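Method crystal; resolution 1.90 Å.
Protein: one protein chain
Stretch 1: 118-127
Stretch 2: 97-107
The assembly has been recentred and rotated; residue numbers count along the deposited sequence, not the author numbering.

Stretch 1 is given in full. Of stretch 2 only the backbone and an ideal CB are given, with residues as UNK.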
ATOM      1  N   LEU A 118      -2.314   2.600   0.059  1.00 52.86           N
ATOM      2  CA  LEU A 118      -1.428   1.460  -0.136  1.00 56.42           C
ATOM      3  C   LEU A 118      -0.596   1.212   1.115  1.00 51.12           C
ATOM      4  O   LEU A 118       0.101   2.116   1.566  1.00 56.76           O
ATOM      5  CB  LEU A 118      -0.511   1.723  -1.334  1.00 57.97           C
ATOM      6  CG  LEU A 118       0.504   0.657  -1.720  1.00 56.33           C
ATOM      7  CD1 LEU A 118      -0.215  -0.666  -1.915  1.00 51.82           C
ATOM      8  CD2 LEU A 118       1.235   1.060  -3.001  1.00 50.22           C
ATOM      9  N   ASP A 119      -0.692   0.017   1.681  1.00 51.11           N
ATOM     10  CA  ASP A 119       0.101  -0.363   2.863  1.00 49.37           C
ATOM     11  C   ASP A 119       1.087  -1.472   2.511  1.00 51.34           C
ATOM     12  O   ASP A 119       0.693  -2.633   2.330  1.00 50.09           O
ATOM     13  CB  ASP A 119      -0.800  -0.774   4.020  1.00 49.37           C
ATOM     14  CG  ASP A 119      -0.048  -0.969   5.340  1.00 58.12           C
ATOM     15  OD1 ASP A 119       1.205  -0.985   5.401  1.00 54.08           O
ATOM     16  OD2 ASP A 119      -0.740  -1.120   6.352  1.00 57.41           O
ATOM     17  N   LEU A 120       2.368  -1.103   2.481  1.00 49.90           N
ATOM     18  CA  LEU A 120       3.476  -2.017   2.198  1.00 48.39           C
ATOM     19  C   LEU A 120       4.455  -2.145   3.382  1.00 45.55           C
ATOM     20  O   LEU A 120       5.632  -2.494   3.200  1.00 49.23           O
ATOM     21  CB  LEU A 120       4.195  -1.591   0.908  1.00 50.75           C
ATOM     22  CG  LEU A 120       3.346  -1.592  -0.363  1.00 58.12           C
ATOM     23  CD1 LEU A 120       4.141  -0.894  -1.460  1.00 52.04           C
ATOM     24  CD2 LEU A 120       2.897  -3.002  -0.767  1.00 52.69           C
ATOM     25  N   THR A 121       3.938  -1.924   4.600  1.00 49.37           N
ATOM     26  CA  THR A 121       4.686  -2.121   5.846  1.00 48.13           C
ATOM     27  C   THR A 121       5.243  -3.549   5.953  1.00 49.57           C
ATOM     28  O   THR A 121       4.517  -4.474   5.732  1.00 48.24           O
ATOM     29  CB  THR A 121       3.801  -1.810   7.073  1.00 48.67           C
ATOM     30  OG1 THR A 121       3.279  -0.464   6.957  1.00 49.16           O
ATOM     31  CG2 THR A 121       4.592  -1.985   8.380  1.00 51.00           C
ATOM     32  N   SER A 122       6.535  -3.695   6.234  1.00 44.61           N
ATOM     33  CA  SER A 122       7.169  -5.012   6.489  1.00 52.85           C
ATOM     34  C   SER A 122       6.942  -5.997   5.346  1.00 50.08           C
ATOM     35  O   SER A 122       6.406  -7.079   5.566  1.00 48.76           O
ATOM     36  CB  SER A 122       6.662  -5.612   7.823  1.00 48.53           C
ATOM     37  OG  SER A 122       6.845  -4.710   8.883  1.00 56.70           O
ATOM     38  N   THR A 123       7.230  -5.559   4.121  1.00 50.46           N
ATOM     39  CA  THR A 123       7.084  -6.399   2.919  1.00 47.51           C
ATOM     40  C   THR A 123       8.414  -6.845   2.313  1.00 47.03           C
ATOM     41  O   THR A 123       8.434  -7.442   1.231  1.00 50.79           O
ATOM     42  CB  THR A 123       6.139  -5.759   1.891  1.00 49.09           C
ATOM     43  OG1 THR A 123       6.590  -4.448   1.544  1.00 53.30           O
ATOM     44  CG2 THR A 123       4.713  -5.671   2.501  1.00 45.29           C
ATOM     45  N   GLN A 124       9.506  -6.611   3.048  1.00 49.54           N
ATOM     46  CA  GLN A 124      10.869  -6.936   2.617  1.00 51.80           C
ATOM     47  C   GLN A 124      11.236  -6.301   1.277  1.00 56.73           C
ATOM     48  O   GLN A 124      11.997  -6.890   0.509  1.00 55.29           O
ATOM     49  CB  GLN A 124      11.086  -8.464   2.552  1.00 53.58           C
ATOM     50  CG  GLN A 124      10.734  -9.198   3.829  1.00 53.99           C
ATOM     51  CD  GLN A 124      10.870 -10.709   3.725  1.00 54.75           C
ATOM     52  OE1 GLN A 124      11.658 -11.227   2.946  1.00 71.46           O
ATOM     53  NE2 GLN A 124      10.108 -11.404   4.517  1.00 61.13           N
ATOM     54  N   ILE A 125      10.727  -5.103   1.008  1.00 52.35           N
ATOM     55  CA  ILE A 125      11.066  -4.371  -0.223  1.00 52.26           C
ATOM     56  C   ILE A 125      12.282  -3.473   0.000  1.00 58.37           C
ATOM     57  O   ILE A 125      12.542  -2.992   1.118  1.00 54.19           O
ATOM     58  CB  ILE A 125       9.841  -3.624  -0.847  1.00 54.53           C
ATOM     59  CG1 ILE A 125       9.269  -2.515   0.048  1.00 56.38           C
ATOM     60  CG2 ILE A 125       8.752  -4.642  -1.207  1.00 54.34           C
ATOM     61  CD1 ILE A 125       8.078  -1.786  -0.558  1.00 59.13           C
ATOM     62  N   THR A 126      13.050  -3.279  -1.061  1.00 57.77           N
ATOM     63  CA  THR A 126      14.183  -2.344  -1.075  1.00 56.00           C
ATOM     64  C   THR A 126      13.978  -1.157  -2.018  1.00 63.79           C
ATOM     65  O   THR A 126      14.736  -0.215  -1.952  1.00 66.33           O
ATOM     66  CB  THR A 126      15.486  -3.085  -1.456  1.00 61.57           C
ATOM     67  OG1 THR A 126      15.388  -3.578  -2.795  1.00 64.00           O
ATOM     68  CG2 THR A 126      15.723  -4.280  -0.514  1.00 61.50           C
ATOM     69  N   ASP A 127      12.946  -1.194  -2.856  1.00 64.45           N
ATOM     70  CA  ASP A 127      12.834  -0.360  -4.048  1.00 71.23           C
ATOM     71  C   ASP A 127      11.350  -0.010  -4.246  1.00 66.25           C
ATOM     72  O   ASP A 127      10.521  -0.906  -4.270  1.00 63.60           O
ATOM     73  CB  ASP A 127      13.359  -1.203  -5.237  1.00 76.91           C
ATOM     74  CG  ASP A 127      13.475  -0.433  -6.535  1.00 87.67           C
ATOM     75  OD1 ASP A 127      13.395   0.812  -6.545  1.00 92.80           O
ATOM     76  OD2 ASP A 127      13.699  -1.098  -7.569  1.00108.85           O
ATOM     77  N   UNK A  97      -4.026  -3.418   1.160  1.00 50.62           N
ATOM     78  CA  UNK A  97      -3.290  -3.605   2.419  1.00 53.52           C
ATOM     79  C   UNK A  97      -2.561  -4.934   2.352  1.00 54.49           C
ATOM     80  O   UNK A  97      -3.179  -5.997   2.422  1.00 54.47           O
ATOM     81  CB  UNK A  97      -4.224  -3.557   3.630  1.00 53.52           C
ATOM     82  N   UNK A  98      -1.242  -4.856   2.194  1.00 53.88           N
ATOM     83  CA  UNK A  98      -0.370  -6.016   2.048  1.00 47.72           C
ATOM     84  C   UNK A  98       0.708  -6.125   3.113  1.00 50.50           C
ATOM     85  O   UNK A  98       1.626  -6.949   2.972  1.00 52.46           O
ATOM     86  CB  UNK A  98       0.294  -5.982   0.670  1.00 47.72           C
ATOM     87  N   UNK A  99       0.577  -5.329   4.180  1.00 49.89           N
ATOM     88  CA  UNK A  99       1.499  -5.308   5.330  1.00 49.86           C
ATOM     89  C   UNK A  99       1.865  -6.711   5.866  1.00 53.06           C
ATOM     90  O   UNK A  99       0.986  -7.532   6.059  1.00 50.35           O
ATOM     91  CB  UNK A  99       0.873  -4.489   6.460  1.00 49.86           C
ATOM     92  N   UNK A 100       3.154  -6.958   6.092  1.00 49.91           N
ATOM     93  CA  UNK A 100       3.639  -8.227   6.656  1.00 52.58           C
ATOM     94  C   UNK A 100       3.888  -9.371   5.672  1.00 55.89           C
ATOM     95  O   UNK A 100       4.465 -10.378   6.063  1.00 56.96           O
ATOM     96  CB  UNK A 100       2.628  -8.712   7.697  1.00 52.58           C
ATOM     97  N   UNK A 101       3.467  -9.229   4.407  1.00 49.32           N
ATOM     98  CA  UNK A 101       3.636 -10.270   3.409  1.00 47.19           C
ATOM     99  C   UNK A 101       5.051 -10.240   2.847  1.00 47.37           C
ATOM    100  O   UNK A 101       5.564  -9.169   2.585  1.00 46.22           O
ATOM    101  CB  UNK A 101       2.610 -10.110   2.286  1.00 47.19           C
ATOM    102  N   UNK A 102       5.668 -11.413   2.607  1.00 49.71           N
ATOM    103  CA  UNK A 102       7.048 -11.441   2.083  1.00 50.60           C
ATOM    104  C   UNK A 102       7.096 -11.133   0.577  1.00 51.38           C
ATOM    105  O   UNK A 102       7.432 -12.007  -0.220  1.00 55.76           O
ATOM    106  CB  UNK A 102       7.682 -12.808   2.349  1.00 50.60           C
ATOM    107  N   UNK A 103       6.765  -9.910   0.192  1.00 48.30           N
ATOM    108  CA  UNK A 103       6.640  -9.524  -1.227  1.00 52.20           C
ATOM    109  C   UNK A 103       7.975  -9.449  -1.965  1.00 52.43           C
ATOM    110  O   UNK A 103       8.068  -9.937  -3.082  1.00 53.34           O
ATOM    111  CB  UNK A 103       5.941  -8.167  -1.330  1.00 52.20           C
ATOM    112  N   UNK A 104       8.976  -8.809  -1.350  1.00 52.56           N
ATOM    113  CA  UNK A 104      10.338  -8.632  -1.863  1.00 58.22           C
ATOM    114  C   UNK A 104      10.442  -7.543  -2.921  1.00 59.30           C
ATOM    115  O   UNK A 104      11.397  -6.792  -2.931  1.00 62.42           O
ATOM    116  CB  UNK A 104      10.848  -9.952  -2.446  1.00 58.22           C
ATOM    117  N   UNK A 105       9.477  -7.490  -3.828  1.00 61.22           N
ATOM    118  CA  UNK A 105       9.288  -6.358  -4.722  1.00 60.22           C
ATOM    119  C   UNK A 105       7.794  -6.147  -4.945  1.00 59.27           C
ATOM    120  O   UNK A 105       7.004  -7.046  -4.683  1.00 54.54           O
ATOM    121  CB  UNK A 105      10.014  -6.579  -6.050  1.00 60.22           C
ATOM    122  N   UNK A 106       7.433  -4.987  -5.492  1.00 56.00           N
ATOM    123  CA  UNK A 106       6.031  -4.675  -5.838  1.00 59.59           C
ATOM    124  C   UNK A 106       5.876  -4.297  -7.332  1.00 63.63           C
ATOM    125  O   UNK A 106       5.050  -3.459  -7.679  1.00 57.83           O
ATOM    126  CB  UNK A 106       5.522  -3.530  -4.960  1.00 59.59           C
ATOM    127  N   UNK A 107       6.637  -4.957  -8.207  1.00 63.44           N
ATOM    128  CA  UNK A 107       6.558  -4.716  -9.673  1.00 61.52           C
ATOM    129  C   UNK A 107       5.144  -4.909 -10.212  1.00 62.77           C
ATOM    130  O   UNK A 107       4.676  -4.123 -11.034  1.00 63.41           O
ATOM    131  CB  UNK A 107       7.512  -5.652 -10.417  1.00 61.52           C
TER

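Position 97 is paired in parallel register with Asp119, and its CB lies 4.4 Å from Asp119 CB on the same face of the sheet. A polar or long, flexible side chain would suit a place beside a carboxylate; a basic one might be expected. The residue is Glu97, an acid whose aliphatic CG packs 4.4 Å from Asp119 CB.

At 98 the backbone N donates to Asp119 O (3.0 Å), a bond any residue but proline could make. The CB points sideways, 4.2 Å from Leu120 CD2, so an aliphatic side chain fits. It is Leu98, whose CB makes that apolar contact.

The CB of 99 stands 3.7 Å from both Asp119 OD1 and Thr121 O. Two acceptors this close would suit a small donor such as serine or threonine, though alanine would also fit the space. Ser99 is found, its OG 3.6 Å from Thr121 CB. Its CA also approaches Thr121 O at 3.2 Å, a CA-H...O contact.

Position 100 has phi 85°, which favours glycine, with asparagine a lesser choice. Gly100 answers; it sits in a type II turn running from 98 to 101, and its N donates to Thr121 O (2.9 Å).

The CB of 101 points sideways, 4.9 Å from Thr123 CG2, leaving the choice open. Asn101 turns back on its own stretch, ND2 donating to Leu98 O (2.9 Å) and thereby bracing the turn.

At 102 phi is -77° and no bond to stretch 1 uses the N, so proline is allowed among many others. Pro102 places CB 3.7 Å from Gln124 NE2.

The CB of 103 lies 3.6 Å from Thr123 O and 4.5 Å from Ile125 CG2, with Leu120 further along: a branched aliphatic would suit. Leu103 reaches Leu120 CD2 with CD1 (3.8 Å), and the same CD1 is 3.6 Å from Thr123 CG2.

Position 104 has phi 78°, suggesting glycine or asparagine, yet Gln124 offers an amide to a long donor. Lys104 adopts the positive phi all the same: CB points away, but the chain returns and NZ donates to Gln124 OE1 (2.9 Å). Its N donates to Thr123 O (3.0 Å).

At 105 CB points away, so a polar residue is reasonable; Asn105 OD1 accepts from the backbone N of 107 (3.1 Å).

The CB of 106 points toward stretch 1, 4.6 Å from Leu120 CD1 and 5.1 Å from Ile125 CG2, inviting valine, isoleucine or leucine. Val106 CG1 meets Leu120 CD2 (3.9 Å) and Ile125 CG2 (4.1 Å).

Position 107 is out of reach and weakly constrained; it is Ser107.

Stretch 2 97-107: ELSGNPLKNVS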
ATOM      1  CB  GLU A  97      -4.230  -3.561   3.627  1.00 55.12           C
ATOM      2  CG  GLU A  97      -4.907  -2.199   3.827  1.00 70.13           C
ATOM      3  CD  GLU A  97      -5.932  -2.188   4.972  1.00 82.62           C
ATOM      4  OE1 GLU A  97      -5.741  -2.900   5.985  1.00 84.58           O
ATOM      5  OE2 GLU A  97      -6.934  -1.458   4.861  1.00 77.34           O
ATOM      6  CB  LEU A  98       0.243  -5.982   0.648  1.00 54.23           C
ATOM      7  CG  LEU A  98      -0.713  -6.237  -0.514  1.00 60.45           C
ATOM      8  CD1 LEU A  98       0.040  -5.999  -1.809  1.00 56.45           C
ATOM      9  CD2 LEU A  98      -1.268  -7.655  -0.451  1.00 66.24           C
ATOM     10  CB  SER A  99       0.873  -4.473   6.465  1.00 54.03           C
ATOM     11  OG  SER A  99       1.582  -4.622   7.688  1.00 61.44           O
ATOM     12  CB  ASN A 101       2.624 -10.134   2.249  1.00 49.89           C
ATOM     13  CG  ASN A 101       1.219 -10.536   2.652  1.00 47.83           C
ATOM     14  OD1 ASN A 101       0.884 -11.716   2.673  1.00 48.25           O
ATOM     15  ND2 ASN A 101       0.389  -9.550   2.985  1.00 49.23           N
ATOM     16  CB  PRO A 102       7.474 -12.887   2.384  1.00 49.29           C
ATOM     17  CG  PRO A 102       6.229 -13.649   2.214  1.00 51.02           C
ATOM     18  CD  PRO A 102       5.168 -12.779   2.834  1.00 53.77           C
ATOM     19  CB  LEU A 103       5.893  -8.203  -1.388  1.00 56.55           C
ATOM     20  CG  LEU A 103       4.514  -8.108  -0.748  1.00 55.33           C
ATOM     21  CD1 LEU A 103       4.022  -6.676  -0.921  1.00 56.04           C
ATOM     22  CD2 LEU A 103       3.525  -9.123  -1.319  1.00 50.90           C
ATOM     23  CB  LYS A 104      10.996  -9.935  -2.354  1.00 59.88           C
ATOM     24  CG  LYS A 104      11.025 -11.063  -1.324  1.00 63.49           C
ATOM     25  CD  LYS A 104      12.328 -11.133  -0.528  1.00 77.83           C
ATOM     26  CE  LYS A 104      12.735 -12.564  -0.208  1.00 73.87           C
ATOM     27  NZ  LYS A 104      11.768 -13.152   0.753  1.00 75.84           N
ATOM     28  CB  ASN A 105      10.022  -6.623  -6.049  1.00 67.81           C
ATOM     29  CG  ASN A 105       9.347  -7.691  -6.884  1.00 62.28           C
ATOM     30  OD1 ASN A 105       8.437  -7.402  -7.661  1.00 66.11           O
ATOM     31  ND2 ASN A 105       9.777  -8.938  -6.714  1.00 67.80           N
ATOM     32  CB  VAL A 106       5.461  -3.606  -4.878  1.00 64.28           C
ATOM     33  CG1 VAL A 106       5.394  -4.183  -3.469  1.00 59.30           C
ATOM     34  CG2 VAL A 106       6.284  -2.328  -4.931  1.00 64.06           C
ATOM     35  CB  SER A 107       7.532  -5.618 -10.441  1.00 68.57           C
ATOM     36  OG  SER A 107       8.868  -5.347 -10.057  1.00 68.97           O
TER
HETATM   37  O   HOH W   1      12.277  -4.155  -3.694  1.00 49.61           O
HETATM   38  O   HOH W   2       9.541  -3.129  -5.774  1.00 59.61           O
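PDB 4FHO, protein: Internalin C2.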